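Local coordinates for malonyl CoA-acyl carrier protein transacylase (PDB 3QAT) that probably transfers the malonyl group from malonyl-CoA to the acyl carrier protein, supplying the extender unit for fatty acid biosynthesis, at residues 19-24 / 49-54; 181-186 / 197-202; 213-218 / 255-260; 227-232 / 244-249. All blocks are in the same frame, centred on the assembly; numbering follows the deposited sequence. Where two conformers were deposited one is given.

Interaction 1: 19-24 / 49-54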
loop_
_atom_site.group_PDB
_atom_site.type_symbol
_atom_site.label_atom_id
_atom_site.label_comp_id
_atom_site.label_asym_id
_atom_site.label_seq_id
_atom_site.Cartn_x
_atom_site.Cartn_y
_atom_site.Cartn_z
ATOM N N ILE A 19 -7.508 -13.123 7.196
ATOM C CA ILE A 19 -7.418 -14.592 7.054
ATOM C C ILE A 19 -8.422 -15.050 6.012
ATOM O O ILE A 19 -9.597 -14.624 6.035
ATOM C CB ILE A 19 -7.766 -15.326 8.365
ATOM C CG1 ILE A 19 -6.654 -15.141 9.392
ATOM C CG2 ILE A 19 -8.048 -16.836 8.102
ATOM C CD1 ILE A 19 -7.115 -15.585 10.827
ATOM N N GLY A 20 -7.964 -15.927 5.124
ATOM C CA GLY A 20 -8.806 -16.486 4.054
ATOM C C GLY A 20 -8.873 -15.653 2.793
ATOM O O GLY A 20 -9.482 -16.078 1.793
ATOM N N MET A 21 -8.253 -14.472 2.793
ATOM C CA MET A 21 -8.246 -13.667 1.586
ATOM C C MET A 21 -7.675 -14.464 0.403
ATOM O O MET A 21 -6.691 -15.211 0.542
ATOM C CB MET A 21 -7.470 -12.358 1.815
ATOM C CG MET A 21 -5.991 -12.546 2.106
ATOM S SD MET A 21 -5.254 -10.907 2.388
ATOM C CE MET A 21 -3.518 -11.363 2.565
ATOM N N GLY A 22 -8.342 -14.334 -0.738
ATOM C CA GLY A 22 -7.907 -15.007 -1.951
ATOM C C GLY A 22 -8.284 -16.485 -2.074
ATOM O O GLY A 22 -8.170 -17.013 -3.165
ATOM N N LYS A 23 -8.746 -17.138 -0.998
ATOM C CA LYS A 23 -8.930 -18.604 -1.025
ATOM C C LYS A 23 -10.047 -18.977 -2.001
ATOM O O LYS A 23 -9.859 -19.848 -2.863
ATOM C CB LYS A 23 -9.221 -19.176 0.375
ATOM C CG LYS A 23 -9.499 -20.694 0.419
ATOM C CD LYS A 23 -8.260 -21.490 0.040
ATOM C CE LYS A 23 -8.562 -22.962 -0.172
ATOM N NZ LYS A 23 -7.311 -23.702 -0.482
ATOM N N VAL A 24 -11.189 -18.302 -1.879
ATOM C CA VAL A 24 -12.312 -18.570 -2.798
ATOM C C VAL A 24 -11.930 -18.335 -4.269
ATOM O O VAL A 24 -12.270 -19.143 -5.157
ATOM C CB VAL A 24 -13.572 -17.768 -2.404
ATOM C CG1 VAL A 24 -14.676 -17.885 -3.493
ATOM C CG2 VAL A 24 -14.069 -18.261 -1.040
ATOM N N ASP A 49 -0.502 -20.951 3.232
ATOM C CA ASP A 49 -1.167 -21.547 4.401
ATOM C C ASP A 49 -1.468 -20.486 5.472
ATOM O O ASP A 49 -2.511 -20.535 6.117
ATOM C CB ASP A 49 -0.335 -22.679 4.991
ATOM C CG ASP A 49 -0.422 -23.970 4.177
ATOM O OD1 ASP A 49 -1.413 -24.181 3.446
ATOM O OD2 ASP A 49 0.496 -24.802 4.325
ATOM N N ILE A 50 -0.542 -19.550 5.665
ATOM C CA ILE A 50 -0.740 -18.440 6.603
ATOM C C ILE A 50 -1.836 -17.501 6.076
ATOM O O ILE A 50 -2.711 -17.064 6.824
ATOM C CB ILE A 50 0.584 -17.680 6.818
ATOM C CG1 ILE A 50 1.622 -18.580 7.500
ATOM C CG2 ILE A 50 0.360 -16.366 7.596
ATOM C CD1 ILE A 50 3.075 -18.016 7.389
ATOM N N ILE A 51 -1.796 -17.197 4.775
ATOM C CA ILE A 51 -2.848 -16.398 4.162
ATOM C C ILE A 51 -4.237 -17.000 4.389
ATOM O O ILE A 51 -5.159 -16.283 4.798
ATOM C CB ILE A 51 -2.591 -16.190 2.662
ATOM C CG1 ILE A 51 -1.200 -15.568 2.460
ATOM C CG2 ILE A 51 -3.696 -15.323 2.033
ATOM C CD1 ILE A 51 -0.841 -15.297 0.959
ATOM N N PHE A 52 -4.376 -18.298 4.142
ATOM C CA PHE A 52 -5.712 -18.907 4.142
ATOM C C PHE A 52 -6.218 -19.325 5.528
ATOM O O PHE A 52 -7.432 -19.354 5.745
ATOM C CB PHE A 52 -5.765 -20.115 3.201
ATOM C CG PHE A 52 -5.421 -19.802 1.748
ATOM C CD1 PHE A 52 -5.651 -18.534 1.185
ATOM C CD2 PHE A 52 -4.917 -20.815 0.932
ATOM C CE1 PHE A 52 -5.335 -18.274 -0.160
ATOM C CE2 PHE A 52 -4.602 -20.570 -0.400
ATOM C CZ PHE A 52 -4.813 -19.297 -0.958
ATOM N N GLU A 53 -5.310 -19.596 6.463
ATOM C CA GLU A 53 -5.697 -20.137 7.772
ATOM C C GLU A 53 -5.131 -19.400 8.980
ATOM O O GLU A 53 -5.478 -19.719 10.139
ATOM C CB GLU A 53 -5.294 -21.602 7.856
ATOM C CG GLU A 53 -5.995 -22.512 6.874
ATOM C CD GLU A 53 -5.629 -23.974 7.086
ATOM O OE1 GLU A 53 -5.907 -24.512 8.176
ATOM O OE2 GLU A 53 -5.067 -24.584 6.159
ATOM N N GLY A 54 -4.293 -18.392 8.741
ATOM C CA GLY A 54 -3.725 -17.632 9.854
ATOM C C GLY A 54 -2.616 -18.382 10.579
ATOM O O GLY A 54 -1.983 -19.272 9.997
#
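Lys23 lays its aliphatic chain over one face of the Phe52 ring, the two side chains crossing at about a right angle. Its CG stands anti to the backbone N (chi1 177°) and the chain then bends at chi2, which puts Lys23 CD 3.7 Å from the centroid of the Phe52 ring, a CH-pi contact offset toward the rim. A lysine suits this place because its methylenes cover the ring while NZ stays near the CD2-CE2 side. Met21 O lies in the ring plane at the edge, 3.4 Å from Phe52 CE1. The contact ties the loop after strand 6-11, in the acyltransferase domain, to the last turn of helix 47-53. Here Gly20 N donates to Ile51 O (2.8 Å). Gly20, Gly22 and Gly54 all have positive phi, which glycine tolerates readily; Gly22 occupies the N-cap position before helix 23-28 and Gly54 follows the end of helix 47-53. Met21 CG sits between its backbone N and carbonyl carbon (chi1 64°), and the extended chain crosses Ile51, with Met21 CG 3.6 Å from Ile51 CG2, before meeting Ala68, Leu69 and Val72 of helix 62-82. On the more exposed flank, Ile19 CG2 rests against Phe52 O.

Interaction 2: 181-186 / 197-202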
loop_
_atom_site.group_PDB
_atom_site.type_symbol
_atom_site.label_atom_id
_atom_site.label_comp_id
_atom_site.label_asym_id
_atom_site.label_seq_id
_atom_site.Cartn_x
_atom_site.Cartn_y
_atom_site.Cartn_z
ATOM N N ALA A 181 8.131 10.484 21.834
ATOM C CA ALA A 181 7.633 11.623 21.062
ATOM C C ALA A 181 6.248 11.329 20.472
ATOM O O ALA A 181 5.362 12.185 20.500
ATOM C CB ALA A 181 8.606 12.009 19.959
ATOM N N VAL A 182 6.058 10.117 19.949
ATOM C CA VAL A 182 4.753 9.767 19.363
ATOM C C VAL A 182 3.656 9.694 20.439
ATOM O O VAL A 182 2.517 10.178 20.236
ATOM C CB VAL A 182 4.840 8.447 18.529
ATOM C CG1 VAL A 182 3.440 8.008 18.008
ATOM C CG2 VAL A 182 5.808 8.614 17.336
ATOM N N GLU A 183 4.000 9.128 21.594
ATOM C CA GLU A 183 3.080 9.087 22.729
ATOM C C GLU A 183 2.639 10.503 23.138
ATOM O O GLU A 183 1.450 10.748 23.382
ATOM C CB GLU A 183 3.730 8.354 23.908
ATOM C CG GLU A 183 2.763 8.117 25.070
ATOM C CD GLU A 183 3.450 7.569 26.314
ATOM O OE1 GLU A 183 4.681 7.316 26.281
ATOM O OE2 GLU A 183 2.755 7.429 27.348
ATOM N N THR A 184 3.604 11.420 23.203
ATOM C CA THR A 184 3.316 12.805 23.577
ATOM C C THR A 184 2.448 13.460 22.515
ATOM O O THR A 184 1.525 14.188 22.831
ATOM C CB THR A 184 4.592 13.618 23.838
ATOM O OG1 THR A 184 5.380 12.923 24.817
ATOM C CG2 THR A 184 4.243 15.019 24.355
ATOM N N ALA A 185 2.750 13.177 21.251
ATOM C CA ALA A 185 1.976 13.715 20.145
ATOM C C ALA A 185 0.513 13.306 20.220
ATOM O O ALA A 185 -0.368 14.110 19.895
ATOM C CB ALA A 185 2.592 13.275 18.804
ATOM N N VAL A 186 0.250 12.060 20.627
ATOM C CA VAL A 186 -1.132 11.605 20.853
ATOM C C VAL A 186 -1.829 12.455 21.933
ATOM O O VAL A 186 -2.973 12.890 21.738
ATOM C CB VAL A 186 -1.211 10.064 21.149
ATOM C CG1 VAL A 186 -2.599 9.657 21.601
ATOM C CG2 VAL A 186 -0.857 9.268 19.885
ATOM N N ALA A 197 -7.426 9.790 18.453
ATOM C CA ALA A 197 -5.962 9.812 18.525
ATOM C C ALA A 197 -5.530 8.550 19.241
ATOM O O ALA A 197 -5.650 8.444 20.463
ATOM C CB ALA A 197 -5.470 11.069 19.250
ATOM N N VAL A 198 -5.080 7.565 18.469
ATOM C CA VAL A 198 -4.827 6.242 19.048
ATOM C C VAL A 198 -3.375 5.847 18.850
ATOM O O VAL A 198 -2.886 5.794 17.716
ATOM C CB VAL A 198 -5.741 5.166 18.403
ATOM C CG1 VAL A 198 -5.369 3.774 18.919
ATOM C CG2 VAL A 198 -7.229 5.450 18.696
ATOM N N LEU A 199 -2.692 5.571 19.960
ATOM C CA LEU A 199 -1.306 5.084 19.933
ATOM C C LEU A 199 -1.211 3.618 19.516
ATOM O O LEU A 199 -2.017 2.786 19.946
ATOM C CB LEU A 199 -0.664 5.291 21.316
ATOM C CG LEU A 199 0.845 5.041 21.464
ATOM C CD1 LEU A 199 1.683 6.012 20.599
ATOM C CD2 LEU A 199 1.199 5.177 22.955
ATOM N N LEU A 200 -0.252 3.335 18.636
ATOM C CA LEU A 200 0.151 1.959 18.302
ATOM C C LEU A 200 1.579 1.773 18.851
ATOM O O LEU A 200 2.571 1.950 18.139
ATOM C CB LEU A 200 0.074 1.716 16.792
ATOM C CG LEU A 200 -1.381 1.926 16.328
ATOM C CD1 LEU A 200 -1.480 2.607 14.983
ATOM C CD2 LEU A 200 -2.169 0.601 16.441
ATOM N N PRO A 201 1.676 1.397 20.130
ATOM C CA PRO A 201 2.965 1.514 20.839
ATOM C C PRO A 201 4.065 0.514 20.441
ATOM O O PRO A 201 5.255 0.794 20.695
ATOM C CB PRO A 201 2.570 1.326 22.315
ATOM C CG PRO A 201 1.309 0.479 22.255
ATOM C CD PRO A 201 0.572 1.018 21.034
ATOM N N VAL A 202 3.689 -0.621 19.845
ATOM C CA VAL A 202 4.660 -1.637 19.403
ATOM C C VAL A 202 4.866 -1.644 17.886
ATOM O O VAL A 202 5.618 -2.473 17.363
ATOM C CB VAL A 202 4.268 -3.103 19.882
ATOM C CG1 VAL A 202 3.693 -3.087 21.262
ATOM C CG2 VAL A 202 3.280 -3.757 18.916
#
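Leu199 pushes its CD1 methyl against the CG1 methyl of Val182, 3.7 Å away, and this pair forms the inner, close part of the contact. Leucine CG is anti to the backbone N (chi1 -171°), and a chi2 of 63° sets CD1 where it meets Val182 CG1 and also approaches Glu183 CA. One helical turn on, Val186 spreads its two methyls over the strand: CG1 lies 3.5 Å from Ala197 O and 4.0 Å from Ala197 CB, whereas CG2 reaches Leu199 CD1 at 4.2 Å. The small alanine lets the helix come near at this end, where the CA atoms of Val186 and Ala197 are closer than those of Glu183 and Leu199. Helix segment 181-186 runs at 163° to strand segment 197-200, nearly antiparallel. Leaving aside the short strand 261-262, the strand order 4-1-3-2 of the sheet fits the ferredoxin-like subdomain of malonyltransferases, with 196-200 as its edge strand. Val182 and Val186 also touch Ala139 of the neighbouring strand 136-142, so the same valines pack on two strands.

The outer side is open to solvent and carries fewer touches. Glu183, an exposed residue, offers only its aliphatic part to the leucine, with CG 3.9 Å from Leu199 CD2, and its extended chain carries the carboxylate beyond. No hydrogen bond joins the two segments. The contact between them is therefore apolar packing, with the one charged residue placed on the solvent side, where its carboxylate need not be buried.

Interaction 3: 213-218 / 255-260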
loop_
_atom_site.group_PDB
_atom_site.type_symbol
_atom_site.label_atom_id
_atom_site.label_comp_id
_atom_site.label_asym_id
_atom_site.label_seq_id
_atom_site.Cartn_x
_atom_site.Cartn_y
_atom_site.Cartn_z
ATOM N N PRO A 213 17.610 2.128 7.643
ATOM C CA PRO A 213 18.244 0.837 7.288
ATOM C C PRO A 213 17.412 0.012 6.280
ATOM O O PRO A 213 17.967 -0.704 5.429
ATOM C CB PRO A 213 18.336 0.105 8.637
ATOM C CG PRO A 213 18.386 1.219 9.668
ATOM C CD PRO A 213 17.427 2.251 9.107
ATOM N N ALA A 214 16.092 0.123 6.354
ATOM C CA ALA A 214 15.238 -0.581 5.412
ATOM C C ALA A 214 15.281 0.067 4.019
ATOM O O ALA A 214 15.186 -0.634 2.999
ATOM C CB ALA A 214 13.797 -0.660 5.930
ATOM N N ALA A 215 15.402 1.394 3.966
ATOM C CA ALA A 215 15.586 2.083 2.689
ATOM C C ALA A 215 16.869 1.611 1.992
ATOM O O ALA A 215 16.866 1.330 0.790
ATOM C CB ALA A 215 15.597 3.612 2.884
ATOM N N ASN A 216 17.961 1.534 2.757
ATOM C CA ASN A 216 19.229 1.051 2.211
ATOM C C ASN A 216 19.108 -0.384 1.670
ATOM O O ASN A 216 19.634 -0.694 0.591
ATOM C CB ASN A 216 20.319 1.125 3.272
ATOM C CG ASN A 216 20.590 2.543 3.734
ATOM O OD1 ASN A 216 20.233 3.518 3.061
ATOM N ND2 ASN A 216 21.250 2.667 4.891
ATOM N N ALA A 217 18.412 -1.251 2.417
ATOM C CA ALA A 217 18.161 -2.625 1.970
ATOM C C ALA A 217 17.370 -2.659 0.651
ATOM O O ALA A 217 17.672 -3.455 -0.258
ATOM C CB ALA A 217 17.461 -3.461 3.070
ATOM N N MET A 218 16.382 -1.778 0.526
ATOM C CA MET A 218 15.591 -1.744 -0.710
ATOM C C MET A 218 16.385 -1.196 -1.892
ATOM O O MET A 218 16.204 -1.646 -3.025
ATOM C CB MET A 218 14.287 -0.959 -0.544
ATOM C CG MET A 218 13.238 -1.648 0.352
ATOM S SD MET A 218 12.979 -3.398 -0.038
ATOM C CE MET A 218 12.431 -3.371 -1.744
ATOM N N GLN A 255 12.964 6.250 -1.503
ATOM C CA GLN A 255 12.542 7.438 -0.760
ATOM C C GLN A 255 11.243 7.196 0.018
ATOM O O GLN A 255 11.052 7.717 1.129
ATOM C CB GLN A 255 12.330 8.602 -1.720
ATOM C CG GLN A 255 13.599 9.111 -2.387
ATOM C CD GLN A 255 13.286 10.104 -3.501
ATOM O OE1 GLN A 255 12.451 10.999 -3.337
ATOM N NE2 GLN A 255 13.942 9.940 -4.641
ATOM N N GLN A 256 10.363 6.394 -0.582
ATOM C CA GLN A 256 9.061 6.082 0.010
ATOM C C GLN A 256 9.186 5.454 1.411
ATOM O O GLN A 256 8.369 5.722 2.310
ATOM C CB GLN A 256 8.303 5.157 -0.959
ATOM C CG GLN A 256 6.801 5.065 -0.723
ATOM C CD GLN A 256 6.439 4.077 0.339
ATOM O OE1 GLN A 256 7.294 3.344 0.859
ATOM N NE2 GLN A 256 5.156 4.061 0.697
ATOM N N VAL A 257 10.215 4.644 1.609
ATOM C CA VAL A 257 10.363 3.901 2.865
ATOM C C VAL A 257 10.433 4.821 4.085
ATOM O O VAL A 257 9.879 4.495 5.125
ATOM C CB VAL A 257 11.615 2.985 2.774
ATOM C CG1 VAL A 257 11.987 2.369 4.121
ATOM C CG2 VAL A 257 11.367 1.899 1.691
ATOM N N THR A 258 11.115 5.960 3.946
ATOM C CA THR A 258 11.271 6.900 5.058
ATOM C C THR A 258 10.356 8.113 4.986
ATOM O O THR A 258 10.377 8.944 5.907
ATOM C CB THR A 258 12.721 7.426 5.147
ATOM O OG1 THR A 258 13.114 7.957 3.876
ATOM C CG2 THR A 258 13.636 6.307 5.552
ATOM N N GLY A 259 9.571 8.215 3.915
ATOM C CA GLY A 259 8.783 9.419 3.653
ATOM C C GLY A 259 7.286 9.199 3.755
ATOM O O GLY A 259 6.819 8.064 3.890
ATOM N N ARG A 260 6.565 10.316 3.648
ATOM C CA ARG A 260 5.103 10.360 3.785
ATOM C C ARG A 260 4.382 9.729 2.596
ATOM O O ARG A 260 4.711 9.988 1.431
ATOM C CB ARG A 260 4.651 11.812 3.959
ATOM C CG ARG A 260 3.143 12.073 3.821
ATOM C CD ARG A 260 2.820 13.549 4.109
ATOM N NE ARG A 260 3.508 14.446 3.185
ATOM C CZ ARG A 260 2.910 15.248 2.302
ATOM N NH1 ARG A 260 1.578 15.304 2.209
ATOM N NH2 ARG A 260 3.660 16.010 1.513
#
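Gln256 NE2 is gripped by Asn237 OD1 and, weakly, by Ser98 OG, while Gln256 OE1 accepts from Arg123 NH2; next to it in the chain, Val257 packs on Ala215 across the contact. Ser98 lies in a GxSxG sequence consistent with the nucleophile elbow of this family, so Gln256 turns toward the probable active site while Val257 turns toward helix 212-224. Both residues are buried, and each type suits its setting: the amide has partners that satisfy its donor and acceptor, and the branched hydrocarbon faces apolar neighbours.

Val257 CG1 is anti to the backbone N (chi1 170°) and presses against the backbone of the facing helix, 3.6 Å from Ala215 N. Val257 CG1 is also 4.0 Å from Ala214 CB and equally far from Ala215 CB, so it rests beside two consecutive alanines. Their small side chains permit a near approach, with the CA atoms of Ala215 and Val257 5.5 Å apart. The second methyl, Val257 CG2, faces Met218 CG at 4.2 Å. Beyond CG the methionine folds away (chi2 -47°) and touches Tyr102 and Arg123. Thr258 adds a more distant touch, its CG2 lying 4.3 Å from Ala215 CB. Everything that meets between segments 213-218 and 255-260 is carbon or alanine backbone, which implies that dispersion and burial, not directed bonds, hold this pair together near the polar network of Gln256.

Interaction 4: 227-232 / 244-249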
loop_
_atom_site.group_PDB
_atom_site.type_symbol
_atom_site.label_atom_id
_atom_site.label_comp_id
_atom_site.label_asym_id
_atom_site.label_seq_id
_atom_site.Cartn_x
_atom_site.Cartn_y
_atom_site.Cartn_z
ATOM N N LYS A 227 13.965 -4.903 -14.436
ATOM C CA LYS A 227 12.848 -3.972 -14.445
ATOM C C LYS A 227 12.611 -3.401 -15.840
ATOM O O LYS A 227 13.546 -3.291 -16.664
ATOM C CB LYS A 227 13.039 -2.852 -13.416
ATOM C CG LYS A 227 14.176 -1.903 -13.706
ATOM C CD LYS A 227 14.488 -1.046 -12.500
ATOM C CE LYS A 227 15.555 0.000 -12.838
ATOM N NZ LYS A 227 16.903 -0.608 -13.190
ATOM N N THR A 228 11.345 -3.078 -16.080
ATOM C CA THR A 228 10.895 -2.450 -17.312
ATOM C C THR A 228 9.982 -1.271 -16.975
ATOM O O THR A 228 9.316 -1.283 -15.934
ATOM C CB THR A 228 10.093 -3.433 -18.197
ATOM O OG1 THR A 228 10.628 -4.763 -18.079
ATOM C CG2 THR A 228 10.166 -2.989 -19.655
ATOM N N ALA A 229 9.931 -0.271 -17.851
ATOM C CA ALA A 229 8.990 0.850 -17.675
ATOM C C ALA A 229 7.570 0.292 -17.566
ATOM O O ALA A 229 7.183 -0.597 -18.340
ATOM C CB ALA A 229 9.085 1.848 -18.876
ATOM N N PRO A 230 6.774 0.796 -16.604
ATOM C CA PRO A 230 5.395 0.294 -16.517
ATOM C C PRO A 230 4.572 0.662 -17.755
ATOM O O PRO A 230 4.808 1.717 -18.368
ATOM C CB PRO A 230 4.835 1.005 -15.273
ATOM C CG PRO A 230 5.617 2.294 -15.212
ATOM C CD PRO A 230 7.038 1.882 -15.647
ATOM N N ILE A 231 3.619 -0.195 -18.112
ATOM C CA ILE A 231 2.831 0.000 -19.345
ATOM C C ILE A 231 1.817 1.157 -19.240
ATOM O O ILE A 231 1.376 1.719 -20.269
ATOM C CB ILE A 231 2.112 -1.295 -19.774
ATOM C CG1 ILE A 231 1.087 -1.697 -18.707
ATOM C CG2 ILE A 231 3.137 -2.396 -20.113
ATOM C CD1 ILE A 231 0.037 -2.598 -19.162
ATOM N N VAL A 232 1.446 1.496 -18.002
ATOM C CA VAL A 232 0.715 2.743 -17.697
ATOM C C VAL A 232 1.415 3.374 -16.494
ATOM O O VAL A 232 2.061 2.649 -15.745
ATOM C CB VAL A 232 -0.804 2.535 -17.458
ATOM C CG1 VAL A 232 -1.445 1.789 -18.631
ATOM C CG2 VAL A 232 -1.091 1.817 -16.157
ATOM N N SER A 244 6.940 6.907 -15.182
ATOM C CA SER A 244 7.171 5.759 -16.058
ATOM C C SER A 244 8.642 5.407 -16.272
ATOM O O SER A 244 8.931 4.447 -16.974
ATOM C CB SER A 244 6.511 5.980 -17.429
ATOM O OG SER A 244 5.141 6.319 -17.279
ATOM N N ASP A 245 9.566 6.153 -15.667
ATOM C CA ASP A 245 11.009 5.900 -15.858
ATOM C C ASP A 245 11.451 4.906 -14.796
ATOM O O ASP A 245 11.417 5.230 -13.623
ATOM C CB ASP A 245 11.787 7.223 -15.734
ATOM C CG ASP A 245 13.304 7.040 -15.760
ATOM O OD1 ASP A 245 13.783 5.896 -15.778
ATOM O OD2 ASP A 245 14.031 8.066 -15.777
ATOM N N PRO A 246 11.868 3.688 -15.205
ATOM C CA PRO A 246 12.189 2.704 -14.148
ATOM C C PRO A 246 13.304 3.099 -13.177
ATOM O O PRO A 246 13.239 2.723 -11.990
ATOM C CB PRO A 246 12.558 1.425 -14.928
ATOM C CG PRO A 246 12.700 1.793 -16.288
ATOM C CD PRO A 246 11.949 3.093 -16.548
ATOM N N GLU A 247 14.312 3.834 -13.638
ATOM C CA GLU A 247 15.382 4.299 -12.752
ATOM C C GLU A 247 14.856 5.285 -11.708
ATOM O O GLU A 247 15.215 5.225 -10.516
ATOM C CB GLU A 247 16.512 4.948 -13.553
ATOM C CG GLU A 247 17.331 3.964 -14.370
ATOM C CD GLU A 247 18.419 4.638 -15.196
ATOM O OE1 GLU A 247 18.671 5.853 -15.010
ATOM O OE2 GLU A 247 19.028 3.943 -16.036
ATOM N N ARG A 248 14.021 6.217 -12.151
ATOM C CA ARG A 248 13.424 7.167 -11.215
ATOM C C ARG A 248 12.463 6.456 -10.265
ATOM O O ARG A 248 12.448 6.750 -9.076
ATOM C CB ARG A 248 12.674 8.278 -11.933
ATOM C CG ARG A 248 12.082 9.266 -10.954
ATOM C CD ARG A 248 11.734 10.559 -11.624
ATOM N NE ARG A 248 10.646 11.217 -10.915
ATOM C CZ ARG A 248 10.796 12.016 -9.858
ATOM N NH1 ARG A 248 12.007 12.269 -9.360
ATOM N NH2 ARG A 248 9.738 12.582 -9.308
ATOM N N ILE A 249 11.675 5.531 -10.798
ATOM C CA ILE A 249 10.744 4.742 -9.957
ATOM C C ILE A 249 11.508 4.006 -8.842
ATOM O O ILE A 249 11.057 4.019 -7.698
ATOM C CB ILE A 249 9.893 3.787 -10.799
ATOM C CG1 ILE A 249 8.854 4.598 -11.583
ATOM C CG2 ILE A 249 9.222 2.701 -9.930
ATOM C CD1 ILE A 249 8.172 3.843 -12.722
HETATM O O HOH W 1 3.705 4.309 -18.500
#
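Pro246 turns its ring against the extended run of Lys227, Thr228 and Ala229, at the start of helix 246-258. This is a capped helix N-terminus: Asp245 occupies the N-cap position and Asp245 OD1, in one of the two conformers of that residue, accepts a weak bond from Glu247 N (3.0 Å), while proline, which has no N-H to offer, suits the first turn that follows. Successive atoms of its ring take different partners. Pro246 CG faces Ala229 N at 3.8 Å, Pro246 CD lies near Ala229 CB, and Pro246 CB is 3.9 Å from Lys227 CG. The lysine crosses the ring obliquely. Its CG occupies the crowded position between backbone N and carbonyl carbon (chi1 67°), and the chain passes the proline with Lys227 CE 3.7 Å from Pro246 O. A bend at chi4 (-65°) then sets NZ; any attraction to the opposite charge of Glu247 is doubtful, because that side chain was modelled in two conformers.

Pro230 meets Ile249 differently, tip to tip. Isoleucine CG1 is anti to the carbonyl carbon, and the chain continues extended until Ile249 CD1 comes 3.7 Å from Pro230 CD. This is the more buried part, for Pro230 also rests on Ala108 and Thr110, whose backbones bond to Ile231 and Thr228. Small size matters for Ala229, whose CB lies just 3.2 Å from Ser244 O. Farther along the loop a water molecule links the two segments, donating to Pro230 O and hydrogen-bonding with Ser244 OG, the oxygens being 2.8 Å apart in each case.

Overall arrangement
All four contacts belong to one acyltransferase chain but touch nowhere. Interactions 3 and 4 are the nearest pair, about 6 Å between nearest atoms and about 19 Å between centres: both use helix 246-258, with interaction 4 at its start and interaction 3 near its end. Interaction 2 lies in the ferredoxin-like part, about 22 Å from interaction 3 and about 37 Å from interaction 4, centre to centre, the latter across the middle of the chain. Interaction 1 stands about 29 to 31 Å from every other centre. In interaction 3, Val257 approaches the probable nucleophile elbow without touching it; the tie to Ser98, the likely nucleophile, runs through Gln256, whose O also accepts from His207 ND1.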